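Local coordinates for enoyl-[acyl-carrier-protein] reductase [FMN] (Thermotoga maritima, PDB 5GVH) that probably reduces the enoyl group carried on acyl carrier protein at the expense of NADH, using a bound flavin mononucleotide, at residues Lys114-Val119 with Ala135-Gly140; Pro166-Gly171 with Ala187-Met192; Gly99-Tyr104 with Arg126-Ala131; Gly41-Gly46 with Phe68-Ile73. All coordinates share one frame; numbering follows the deposited sequence.

Interaction 1. Residues Lys114-Val119 with Ala135-Gly140; sequences KVIPVV and AVIAEG. With FMN (flavin mononucleotide), chain C.
Ile137 is the apolar centre of this contact. Its side chain packs against Ile116 and Val118, on the inner face of the parallel sheet. Ile116 CG2 meets Ile137 CG1 at 3.6 Å, and the two chains cross at about a right angle. Ile116 CG2 reaches this place because it stands anti to its own backbone N, with CG1 on the N side (chi1 -53°), against Ala135 CB. Val118 CG2 meets Ile137 CB at 3.7 Å. The opposite face of the sheet holds a tighter pair. Val119 CG2 presses on Val136 CG1 at 3.5 Å, closer than ordinary carbon contact. Val128 of the helix 122-131 packs against these two valines.

The two strands run parallel and are joined by three nearly straight backbone bonds. Ile137 N donates to Pro117 O at 2.9 Å. Val119 N donates to Ile137 O at 2.8 Å. Glu139 N donates to Val119 O at 3.1 Å, with 173° at the hydrogen. Pro117 has no N-H to give; its CD lies 3.2 Å from Ala135 O instead.

The polar edge is Glu139, whose CB packs on Val118 CG1. Its chain is extended, with CG anti to the backbone N (chi1 -174°), which carries the carboxylate to the flavin ribityl chain. Glu139 OE2 accepts a bond from FMN O3' at 2.7 Å. The apolar body and the bonded backbone thus hold a buried acid at the carboxyl end of its strand, where it grips a cofactor hydroxyl.

Interaction 2. Residues Pro166-Gly171 with Ala187-Met192; sequences PVIAAG and AEAVQM. With FMN (flavin mononucleotide), chain C.
Gln191 lies along Ala170 and ends at the flavin mononucleotide. Its CB is 4.0 Å from Ala170 CB, and CG passes the same methyl. With chi1 at 162° the chain leaves away from its own backbone N, and its extended run takes the amide past Ala170 to the ribityl group. OE1 lies near Ile137 CD1 of strand 136-139, one strand beyond. NE2 is 3.7 Å from Ala170 CB and donates to FMN O3' at 2.7 Å. That bond is weak, bent to 125° at the hydrogen. A leucine here would probably leave FMN O3' without this amide donor.

The backbones join through three bonds. Glu188 N donates to Val167 O at 3.0 Å. Ala169 N donates to Ala189 O, and Gln191 N to Ala169 O. Ala189 CB packs on Ile168 CG2, and Ala187 CB on Ala169 CB.

Water finishes both ends. At one, a water bridges Val167 N and Glu188 OE2; the same carboxylate oxygen has a salt bridge to Arg6. At the other, a water accepts from Gly171 N at 2.9 Å and lies 2.8 Å from both Gln191 O and FMN O2P. Gly172 N and Gly193 N also bond the cofactor. Strand 167-170, helix 176-184 and strand 190-192 form a beta-alpha-beta unit of the TIM barrel, with the FMN site at the carboxyl ends of its strands.

Interaction 3. Residues Gly99-Tyr104 with Arg126-Ala131; sequences GNPTKY and RMVERA
Asn100 OD1 rests against Val128 CG1 across the contact and is gripped twice from its own side by Thr102. Thr102 OG1 donates to Asn100 OD1 over a short 2.5 Å, close to the amide plane. Thr102 N donates to the same oxygen over 3.3 Å, but from well above that plane. The second bond makes an Asx turn, ahead of the weakly bonded helix 102-110. The first ties the threonine hydroxyl to the same oxygen. Asn100 can offer its oxygen because a chi1 of 172° turns CG away from the backbone N and folds the amide back over the turn.

The turn faces one side of helix 122-131, and the meeting is light. Val128 CG1 touches Pro101 CD at 4.1 Å as well as the amide oxygen. Pro101 and Val128 cross at about a right angle, and both also lean on Pro117 of strand 114-119. Met127 bends at its end and brings CE to 4.1 Å from Asn100 ND2, on the solvent-facing side.

A valine in place of Thr102 would probably leave Asn100 OD1 without its hydroxyl donor and set the amide freer to turn away from Val128.

On another side of helix 122-131, Arg126 and Glu129 form a salt bridge. Arg126 NH1 is 3.2 Å from Glu129 OE2, and Arg130 CD lies over the guanidinium of Arg126. The other oxygen of Glu129 accepts from the backbone of Asn164 and Ile165. At the closest approach of the two segments, Ala131 CB faces both branches of Thr102, 3.8 Å from OG1 and 3.9 Å from CG2.

Interaction 4. Residues Gly41-Gly46 with Phe68-Ile73; sequences GIIGSG and FGVNII. With FMN (flavin mononucleotide), chain C.
Strand 42-44 and strand 69-72 are parallel neighbours in a beta-alpha-beta unit of the TIM barrel, with helix 50-61 between them. Ile42 and Gly69 pair at one end, where the strands run closest. Ile42 CG1 lies 3.9 Å from Gly69 CA, over a residue with no side chain. Ile42 CG2 reaches on to Asn71 CB at 3.8 Å.

Four backbone bonds join the strands. Gly69 N donates to Gly41 O, and Ile43 N to Gly69 O. Asn71 N donates to Ile43 O at 2.8 Å, nearly straight at 167°. Ser45 N donates to Asn71 O at 3.0 Å. Ser45 is the centre of an inverse gamma turn. Its OG also points at Asn71 O; the 2.5 Å modelled there is doubtfully short.

Beyond the bonds, Ile73 CG1 touches Gly46 CA at 4.0 Å. Ile73 CD1 and the Asn71 side chain border the pyrimidine part of the flavin. Ile43 and Val70 face the other way, toward Leu60 and Leu53 of helix 50-61. Helix 79-88 covers Ser45 and Ile72, and strand 93-96 continues the sheet beside strand 69-72.

Overall arrangement
Interactions 1, 2 and 4 are buried pairs of parallel strands in one sheet, and all three reach the flavin. Interactions 1 and 2 adjoin: Ile168 N and O bond to Val136 O and Ala138 N, so 136-139 and 167-170 are neighbours. Both serve the ribityl side of the cofactor, and interaction 2 also nears its phosphate. Interaction 4 lies about 13 Å from interaction 1, centre to centre, and borders the ring system. Interaction 3 differs. It is partly exposed, lies away from the flavin and sodium sites, and relies on light apolar touches beside an Asx turn. It packs on interaction 1 where Pro101 and Val128 meet Pro117 of strand 114-119.

Interaction 1. Residues Lys114-Val119 with Ala135-Gly140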
# COMPACT_ATOMS: atom_id res chain seq x y z
N LYS A 114 -3.51 0.09 -28.74
CA LYS A 114 -4.13 0.29 -27.43
C LYS A 114 -3.20 1.11 -26.54
O LYS A 114 -2.01 0.79 -26.42
CB LYS A 114 -4.42 -1.06 -26.77
CG LYS A 114 -5.40 -1.93 -27.54
CD LYS A 114 -6.81 -1.39 -27.42
CE LYS A 114 -7.65 -1.79 -28.61
NZ LYS A 114 -7.15 -1.12 -29.86
N VAL A 115 -3.72 2.16 -25.92
CA VAL A 115 -2.92 3.06 -25.11
C VAL A 115 -3.30 2.89 -23.64
O VAL A 115 -4.47 3.07 -23.27
CB VAL A 115 -3.08 4.52 -25.54
CG1 VAL A 115 -2.12 5.40 -24.74
CG2 VAL A 115 -2.80 4.64 -27.02
N ILE A 116 -2.31 2.55 -22.81
CA ILE A 116 -2.52 2.30 -21.38
C ILE A 116 -1.53 3.12 -20.57
O ILE A 116 -0.41 2.66 -20.30
CB ILE A 116 -2.38 0.80 -21.07
CG1 ILE A 116 -3.31 -0.02 -21.98
CG2 ILE A 116 -2.70 0.53 -19.60
CD1 ILE A 116 -3.29 -1.53 -21.72
N PRO A 117 -1.86 4.35 -20.19
CA PRO A 117 -0.94 5.16 -19.38
C PRO A 117 -0.82 4.64 -17.96
O PRO A 117 -1.76 4.05 -17.41
CB PRO A 117 -1.59 6.55 -19.39
CG PRO A 117 -2.66 6.51 -20.43
CD PRO A 117 -3.09 5.09 -20.53
N VAL A 118 0.36 4.86 -17.37
CA VAL A 118 0.61 4.60 -15.96
C VAL A 118 0.32 5.87 -15.17
O VAL A 118 0.93 6.92 -15.43
CB VAL A 118 2.06 4.14 -15.72
CG1 VAL A 118 2.38 4.18 -14.22
CG2 VAL A 118 2.28 2.74 -16.28
N VAL A 119 -0.58 5.78 -14.19
CA VAL A 119 -1.02 6.93 -13.41
C VAL A 119 -0.80 6.65 -11.92
O VAL A 119 -0.69 5.50 -11.49
CB VAL A 119 -2.49 7.29 -13.67
CG1 VAL A 119 -2.77 7.28 -15.17
CG2 VAL A 119 -3.41 6.32 -12.93
N ALA A 135 -7.11 1.75 -21.28
CA ALA A 135 -7.06 1.30 -19.90
C ALA A 135 -6.10 2.22 -19.16
O ALA A 135 -5.54 3.16 -19.73
CB ALA A 135 -6.62 -0.17 -19.81
N VAL A 136 -5.91 1.92 -17.88
CA VAL A 136 -5.05 2.70 -17.00
C VAL A 136 -4.32 1.74 -16.06
O VAL A 136 -4.95 0.85 -15.47
CB VAL A 136 -5.86 3.74 -16.20
CG1 VAL A 136 -5.13 4.14 -14.98
CG2 VAL A 136 -6.15 4.95 -17.05
N ILE A 137 -3.01 1.92 -15.92
CA ILE A 137 -2.23 1.22 -14.92
C ILE A 137 -2.12 2.11 -13.69
O ILE A 137 -1.45 3.16 -13.74
CB ILE A 137 -0.84 0.84 -15.46
CG1 ILE A 137 -0.97 -0.22 -16.54
CG2 ILE A 137 0.06 0.35 -14.33
CD1 ILE A 137 0.21 -0.26 -17.48
N ALA A 138 -2.76 1.71 -12.59
CA ALA A 138 -2.66 2.43 -11.32
C ALA A 138 -1.52 1.83 -10.51
O ALA A 138 -1.63 0.70 -10.02
CB ALA A 138 -3.97 2.37 -10.55
N GLU A 139 -0.43 2.59 -10.36
CA GLU A 139 0.80 2.08 -9.77
C GLU A 139 1.03 2.70 -8.39
O GLU A 139 1.29 3.90 -8.28
CB GLU A 139 2.00 2.36 -10.66
CG GLU A 139 3.25 1.69 -10.11
CD GLU A 139 4.52 2.22 -10.71
OE1 GLU A 139 4.95 3.32 -10.30
OE2 GLU A 139 5.11 1.53 -11.56
N GLY A 140 0.98 1.87 -7.36
CA GLY A 140 1.22 2.34 -6.01
C GLY A 140 2.69 2.61 -5.75
O GLY A 140 3.59 2.19 -6.48
N1 FMN C . 8.01 1.76 -15.31
C2 FMN C . 7.93 2.62 -16.40
O2 FMN C . 6.88 3.18 -16.71
N3 FMN C . 9.05 2.86 -17.15
C4 FMN C . 10.25 2.25 -16.84
O4 FMN C . 11.23 2.50 -17.54
C4A FMN C . 10.33 1.40 -15.75
N5 FMN C . 11.53 0.79 -15.44
C5A FMN C . 11.61 -0.08 -14.37
C6 FMN C . 12.82 -0.70 -14.09
C7 FMN C . 12.93 -1.57 -13.02
C7M FMN C . 14.25 -2.22 -12.73
C8 FMN C . 11.81 -1.84 -12.23
C8M FMN C . 11.92 -2.79 -11.06
C9 FMN C . 10.59 -1.23 -12.51
C9A FMN C . 10.48 -0.34 -13.59
N10 FMN C . 9.27 0.27 -13.90
C10 FMN C . 9.20 1.15 -14.97
C1' FMN C . 8.04 -0.01 -13.07
C2' FMN C . 7.37 -1.28 -13.58
O2' FMN C . 6.86 -1.06 -14.87
C3' FMN C . 6.21 -1.72 -12.70
O3' FMN C . 5.16 -0.79 -12.86
C4' FMN C . 6.61 -1.87 -11.24
O4' FMN C . 7.75 -2.70 -11.18
C5' FMN C . 5.53 -2.56 -10.42
O5' FMN C . 5.99 -2.79 -9.10
P FMN C . 6.57 -4.22 -8.58
O1P FMN C . 6.27 -4.33 -7.10
O2P FMN C . 5.95 -5.38 -9.32
O3P FMN C . 8.07 -4.22 -8.74

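Interaction 2. Residues Pro166-Gly171 with Ala187-Met192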
# COMPACT_ATOMS: atom_id res chain seq x y z
N PRO A 166 -10.98 -0.09 -17.94
CA PRO A 166 -10.36 -1.05 -17.01
C PRO A 166 -9.14 -0.48 -16.31
O PRO A 166 -8.33 0.24 -16.92
CB PRO A 166 -9.99 -2.23 -17.92
CG PRO A 166 -10.91 -2.11 -19.09
CD PRO A 166 -11.07 -0.63 -19.30
N VAL A 167 -9.00 -0.82 -15.03
CA VAL A 167 -7.86 -0.44 -14.20
C VAL A 167 -6.96 -1.65 -14.01
O VAL A 167 -7.44 -2.76 -13.78
CB VAL A 167 -8.33 0.12 -12.84
CG1 VAL A 167 -7.13 0.45 -11.94
CG2 VAL A 167 -9.22 1.34 -13.04
N ILE A 168 -5.65 -1.43 -14.11
CA ILE A 168 -4.65 -2.48 -13.96
C ILE A 168 -3.78 -2.13 -12.76
O ILE A 168 -3.06 -1.13 -12.77
CB ILE A 168 -3.80 -2.65 -15.23
CG1 ILE A 168 -4.71 -2.88 -16.45
CG2 ILE A 168 -2.82 -3.79 -15.09
CD1 ILE A 168 -3.94 -2.97 -17.76
N ALA A 169 -3.85 -2.96 -11.73
CA ALA A 169 -3.13 -2.69 -10.50
C ALA A 169 -1.67 -3.02 -10.68
O ALA A 169 -1.33 -4.09 -11.20
CB ALA A 169 -3.72 -3.50 -9.35
N ALA A 170 -0.79 -2.11 -10.22
CA ALA A 170 0.65 -2.32 -10.26
C ALA A 170 1.29 -1.87 -8.95
O ALA A 170 0.83 -0.91 -8.32
CB ALA A 170 1.31 -1.58 -11.44
N GLY A 171 2.36 -2.55 -8.56
CA GLY A 171 3.06 -2.18 -7.35
C GLY A 171 2.73 -3.06 -6.16
O GLY A 171 1.64 -2.96 -5.57
N ALA A 187 -9.55 -3.73 -9.57
CA ALA A 187 -8.77 -3.91 -10.79
C ALA A 187 -9.31 -5.09 -11.59
O ALA A 187 -10.06 -5.93 -11.08
CB ALA A 187 -7.29 -4.14 -10.48
N GLU A 188 -8.91 -5.15 -12.86
CA GLU A 188 -9.29 -6.23 -13.76
C GLU A 188 -8.08 -6.87 -14.43
O GLU A 188 -8.24 -7.63 -15.39
CB GLU A 188 -10.28 -5.73 -14.81
CG GLU A 188 -11.47 -5.02 -14.20
CD GLU A 188 -12.47 -4.57 -15.22
OE1 GLU A 188 -12.96 -5.42 -15.99
OE2 GLU A 188 -12.74 -3.35 -15.27
N ALA A 189 -6.87 -6.56 -13.94
CA ALA A 189 -5.63 -7.20 -14.35
C ALA A 189 -4.56 -6.69 -13.39
O ALA A 189 -4.79 -5.76 -12.62
CB ALA A 189 -5.26 -6.90 -15.81
N VAL A 190 -3.37 -7.31 -13.46
CA VAL A 190 -2.22 -6.90 -12.65
C VAL A 190 -1.00 -6.75 -13.54
O VAL A 190 -0.86 -7.42 -14.57
CB VAL A 190 -1.93 -7.87 -11.49
CG1 VAL A 190 -3.13 -7.91 -10.50
CG2 VAL A 190 -1.57 -9.26 -12.00
N GLN A 191 -0.11 -5.85 -13.13
CA GLN A 191 1.19 -5.64 -13.76
C GLN A 191 2.29 -5.85 -12.73
O GLN A 191 2.23 -5.30 -11.62
CB GLN A 191 1.27 -4.24 -14.38
CG GLN A 191 2.69 -3.77 -14.67
CD GLN A 191 2.74 -2.40 -15.36
OE1 GLN A 191 2.40 -2.29 -16.53
NE2 GLN A 191 3.20 -1.37 -14.64
N MET A 192 3.30 -6.64 -13.09
CA MET A 192 4.40 -6.98 -12.20
C MET A 192 5.72 -6.60 -12.86
O MET A 192 5.87 -6.72 -14.08
CB MET A 192 4.40 -8.48 -11.85
CG MET A 192 3.29 -8.90 -10.89
SD MET A 192 3.22 -10.68 -10.54
CE MET A 192 1.96 -11.15 -11.70
N1 FMN C . 8.01 1.76 -15.31
C2 FMN C . 7.93 2.62 -16.40
O2 FMN C . 6.88 3.18 -16.71
N3 FMN C . 9.05 2.86 -17.15
C4 FMN C . 10.25 2.25 -16.84
O4 FMN C . 11.23 2.50 -17.54
C4A FMN C . 10.33 1.40 -15.75
N5 FMN C . 11.53 0.79 -15.44
C5A FMN C . 11.61 -0.08 -14.37
C6 FMN C . 12.82 -0.70 -14.09
C7 FMN C . 12.93 -1.57 -13.02
C7M FMN C . 14.25 -2.22 -12.73
C8 FMN C . 11.81 -1.84 -12.23
C8M FMN C . 11.92 -2.79 -11.06
C9 FMN C . 10.59 -1.23 -12.51
C9A FMN C . 10.48 -0.34 -13.59
N10 FMN C . 9.27 0.27 -13.90
C10 FMN C . 9.20 1.15 -14.97
C1' FMN C . 8.04 -0.01 -13.07
C2' FMN C . 7.37 -1.28 -13.58
O2' FMN C . 6.86 -1.06 -14.87
C3' FMN C . 6.21 -1.72 -12.70
O3' FMN C . 5.16 -0.79 -12.86
C4' FMN C . 6.61 -1.87 -11.24
O4' FMN C . 7.75 -2.70 -11.18
C5' FMN C . 5.53 -2.56 -10.42
O5' FMN C . 5.99 -2.79 -9.10
P FMN C . 6.57 -4.22 -8.58
O1P FMN C . 6.27 -4.33 -7.10
O2P FMN C . 5.95 -5.38 -9.32
O3P FMN C . 8.07 -4.22 -8.74
O HOH W 1 -11.17 -1.62 -13.58
O HOH W 2 3.21 -5.25 -9.00

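Interaction 3. Residues Gly99-Tyr104 with Arg126-Ala131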
# COMPACT_ATOMS: atom_id res chain seq x y z
N GLY A 99 3.90 10.78 -16.02
CA GLY A 99 3.68 12.01 -16.73
C GLY A 99 2.29 12.05 -17.30
O GLY A 99 1.40 11.33 -16.84
N ASN A 100 2.07 12.89 -18.31
CA ASN A 100 0.78 12.97 -18.99
C ASN A 100 0.99 12.70 -20.47
O ASN A 100 1.54 13.57 -21.18
CB ASN A 100 0.14 14.34 -18.74
CG ASN A 100 -1.10 14.56 -19.57
OD1 ASN A 100 -1.79 13.61 -19.94
ND2 ASN A 100 -1.38 15.82 -19.90
N PRO A 101 0.57 11.52 -20.98
CA PRO A 101 0.81 11.19 -22.39
C PRO A 101 -0.35 11.58 -23.30
O PRO A 101 -0.60 10.89 -24.29
CB PRO A 101 0.98 9.67 -22.35
CG PRO A 101 0.03 9.25 -21.26
CD PRO A 101 0.01 10.38 -20.24
N THR A 102 -1.05 12.65 -22.97
CA THR A 102 -2.20 13.06 -23.78
C THR A 102 -1.79 13.39 -25.21
O THR A 102 -2.51 13.05 -26.16
CB THR A 102 -2.90 14.24 -23.12
OG1 THR A 102 -3.44 13.80 -21.87
CG2 THR A 102 -4.01 14.79 -23.99
N LYS A 103 -0.63 14.02 -25.39
CA LYS A 103 -0.18 14.43 -26.71
C LYS A 103 0.06 13.26 -27.66
O LYS A 103 0.22 13.48 -28.86
CB LYS A 103 1.10 15.25 -26.58
CG LYS A 103 2.16 14.60 -25.70
CD LYS A 103 3.53 14.60 -26.36
CE LYS A 103 3.96 15.99 -26.74
NZ LYS A 103 5.34 16.02 -27.32
N TYR A 104 0.08 12.02 -27.15
CA TYR A 104 0.32 10.86 -27.99
C TYR A 104 -0.89 9.96 -28.17
O TYR A 104 -0.85 9.06 -29.01
CB TYR A 104 1.47 10.02 -27.42
CG TYR A 104 2.82 10.71 -27.38
CD1 TYR A 104 3.59 10.67 -26.23
CD2 TYR A 104 3.32 11.37 -28.49
CE1 TYR A 104 4.83 11.28 -26.18
CE2 TYR A 104 4.55 11.98 -28.46
CZ TYR A 104 5.31 11.93 -27.31
OH TYR A 104 6.54 12.54 -27.27
N ARG A 126 -8.50 9.88 -14.71
CA ARG A 126 -9.68 10.37 -15.40
C ARG A 126 -9.31 11.29 -16.56
O ARG A 126 -9.97 11.30 -17.60
CB ARG A 126 -10.58 11.08 -14.39
CG ARG A 126 -11.65 11.94 -14.99
CD ARG A 126 -12.68 11.08 -15.76
NE ARG A 126 -13.84 11.88 -16.09
CZ ARG A 126 -14.59 11.70 -17.17
NH1 ARG A 126 -14.32 10.73 -18.05
NH2 ARG A 126 -15.63 12.49 -17.39
N MET A 127 -8.24 12.08 -16.39
CA MET A 127 -7.80 12.99 -17.44
C MET A 127 -7.36 12.22 -18.69
O MET A 127 -7.64 12.65 -19.82
CB MET A 127 -6.65 13.86 -16.92
CG MET A 127 -6.81 15.36 -17.13
SD MET A 127 -5.66 16.31 -16.09
CE MET A 127 -4.07 15.86 -16.81
N VAL A 128 -6.68 11.09 -18.52
CA VAL A 128 -6.26 10.33 -19.69
C VAL A 128 -7.41 9.48 -20.21
O VAL A 128 -7.46 9.18 -21.41
CB VAL A 128 -5.01 9.47 -19.39
CG1 VAL A 128 -3.86 10.36 -18.94
CG2 VAL A 128 -5.31 8.39 -18.36
N GLU A 129 -8.33 9.10 -19.33
CA GLU A 129 -9.50 8.34 -19.73
C GLU A 129 -10.27 9.09 -20.80
O GLU A 129 -10.77 8.50 -21.76
CB GLU A 129 -10.40 8.06 -18.52
CG GLU A 129 -11.81 7.64 -18.88
CD GLU A 129 -12.61 7.19 -17.68
OE1 GLU A 129 -12.79 5.97 -17.50
OE2 GLU A 129 -13.06 8.06 -16.90
N ARG A 130 -10.37 10.41 -20.63
CA ARG A 130 -11.04 11.26 -21.60
C ARG A 130 -10.16 11.43 -22.84
O ARG A 130 -10.63 11.28 -23.97
CB ARG A 130 -11.36 12.63 -21.00
CG ARG A 130 -12.66 12.67 -20.21
CD ARG A 130 -12.69 13.86 -19.26
NE ARG A 130 -12.92 15.11 -19.97
CZ ARG A 130 -12.09 16.15 -19.92
NH1 ARG A 130 -10.99 16.09 -19.20
NH2 ARG A 130 -12.37 17.26 -20.60
N ALA A 131 -8.89 11.74 -22.62
CA ALA A 131 -7.93 11.87 -23.70
C ALA A 131 -8.06 10.72 -24.68
O ALA A 131 -7.66 10.85 -25.84
CB ALA A 131 -6.51 11.98 -23.14

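Interaction 4. Residues Gly41-Gly46 with Phe68-Ile73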
# COMPACT_ATOMS: atom_id res chain seq x y z
N GLY A 41 3.89 -9.52 -22.30
CA GLY A 41 5.20 -8.91 -22.21
C GLY A 41 5.18 -7.51 -22.78
O GLY A 41 4.30 -7.14 -23.57
N ILE A 42 6.15 -6.70 -22.36
CA ILE A 42 6.24 -5.29 -22.75
C ILE A 42 7.71 -4.92 -22.86
O ILE A 42 8.47 -5.11 -21.90
CB ILE A 42 5.51 -4.37 -21.76
CG1 ILE A 42 4.00 -4.44 -22.00
CG2 ILE A 42 6.00 -2.93 -21.88
CD1 ILE A 42 3.16 -3.63 -21.01
N ILE A 43 8.12 -4.43 -24.03
CA ILE A 43 9.49 -3.96 -24.23
C ILE A 43 9.66 -2.61 -23.54
O ILE A 43 8.90 -1.67 -23.78
CB ILE A 43 9.81 -3.83 -25.74
CG1 ILE A 43 9.58 -5.15 -26.48
CG2 ILE A 43 11.25 -3.38 -25.94
CD1 ILE A 43 9.82 -5.05 -28.00
N GLY A 44 10.66 -2.53 -22.66
CA GLY A 44 11.01 -1.27 -22.01
C GLY A 44 11.96 -0.41 -22.83
O GLY A 44 13.17 -0.64 -22.84
N SER A 45 11.42 0.59 -23.53
CA SER A 45 12.23 1.50 -24.33
C SER A 45 12.81 2.63 -23.49
O SER A 45 12.76 3.79 -23.88
CB SER A 45 11.41 2.06 -25.48
OG SER A 45 10.54 3.09 -25.01
N GLY A 46 13.34 2.31 -22.31
CA GLY A 46 13.84 3.35 -21.43
C GLY A 46 14.98 4.14 -22.03
O GLY A 46 14.88 5.37 -22.19
N PHE A 68 1.80 -8.07 -27.51
CA PHE A 68 2.89 -7.51 -26.72
C PHE A 68 2.72 -6.00 -26.72
O PHE A 68 1.91 -5.45 -27.46
CB PHE A 68 4.26 -7.91 -27.27
CG PHE A 68 4.58 -7.30 -28.62
CD1 PHE A 68 5.43 -6.21 -28.72
CD2 PHE A 68 4.02 -7.82 -29.78
CE1 PHE A 68 5.72 -5.64 -29.95
CE2 PHE A 68 4.31 -7.27 -31.03
CZ PHE A 68 5.16 -6.18 -31.11
N GLY A 69 3.51 -5.34 -25.87
CA GLY A 69 3.45 -3.89 -25.79
C GLY A 69 4.84 -3.28 -25.75
O GLY A 69 5.85 -3.98 -25.63
N VAL A 70 4.86 -1.95 -25.83
CA VAL A 70 6.10 -1.18 -25.70
C VAL A 70 5.86 -0.08 -24.68
O VAL A 70 4.78 0.54 -24.67
CB VAL A 70 6.56 -0.60 -27.05
CG1 VAL A 70 7.75 0.34 -26.86
CG2 VAL A 70 6.90 -1.73 -28.02
N ASN A 71 6.84 0.16 -23.81
CA ASN A 71 6.78 1.20 -22.79
C ASN A 71 7.68 2.37 -23.17
O ASN A 71 8.88 2.17 -23.42
CB ASN A 71 7.20 0.66 -21.42
CG ASN A 71 7.31 1.77 -20.37
OD1 ASN A 71 6.31 2.23 -19.84
ND2 ASN A 71 8.54 2.19 -20.06
N ILE A 72 7.13 3.58 -23.15
CA ILE A 72 7.86 4.80 -23.49
C ILE A 72 7.89 5.75 -22.29
O ILE A 72 6.84 6.05 -21.70
CB ILE A 72 7.22 5.50 -24.70
CG1 ILE A 72 7.29 4.57 -25.94
CG2 ILE A 72 7.91 6.83 -24.94
CD1 ILE A 72 6.35 4.95 -27.07
N ILE A 73 9.08 6.28 -21.98
CA ILE A 73 9.24 7.33 -20.97
C ILE A 73 9.04 8.69 -21.63
O ILE A 73 9.81 9.10 -22.50
CB ILE A 73 10.62 7.26 -20.30
CG1 ILE A 73 11.00 5.82 -19.99
CG2 ILE A 73 10.59 8.02 -18.98
CD1 ILE A 73 10.05 5.18 -19.04
N1 FMN C . 8.01 1.76 -15.31
C2 FMN C . 7.93 2.62 -16.40
O2 FMN C . 6.88 3.18 -16.71
N3 FMN C . 9.05 2.86 -17.15
C4 FMN C . 10.25 2.25 -16.84
O4 FMN C . 11.23 2.50 -17.54
C4A FMN C . 10.33 1.40 -15.75
N5 FMN C . 11.53 0.79 -15.44
C5A FMN C . 11.61 -0.08 -14.37
C6 FMN C . 12.82 -0.70 -14.09
C7 FMN C . 12.93 -1.57 -13.02
C7M FMN C . 14.25 -2.22 -12.73
C8 FMN C . 11.81 -1.84 -12.23
C8M FMN C . 11.92 -2.79 -11.06
C9 FMN C . 10.59 -1.23 -12.51
C9A FMN C . 10.48 -0.34 -13.59
N10 FMN C . 9.27 0.27 -13.90
C10 FMN C . 9.20 1.15 -14.97
C1' FMN C . 8.04 -0.01 -13.07
C2' FMN C . 7.37 -1.28 -13.58
O2' FMN C . 6.86 -1.06 -14.87
C3' FMN C . 6.21 -1.72 -12.70
O3' FMN C . 5.16 -0.79 -12.86
C4' FMN C . 6.61 -1.87 -11.24
O4' FMN C . 7.75 -2.70 -11.18
C5' FMN C . 5.53 -2.56 -10.42
O5' FMN C . 5.99 -2.79 -9.10
P FMN C . 6.57 -4.22 -8.58
O1P FMN C . 6.27 -4.33 -7.10
O2P FMN C . 5.95 -5.38 -9.32
O3P FMN C . 8.07 -4.22 -8.74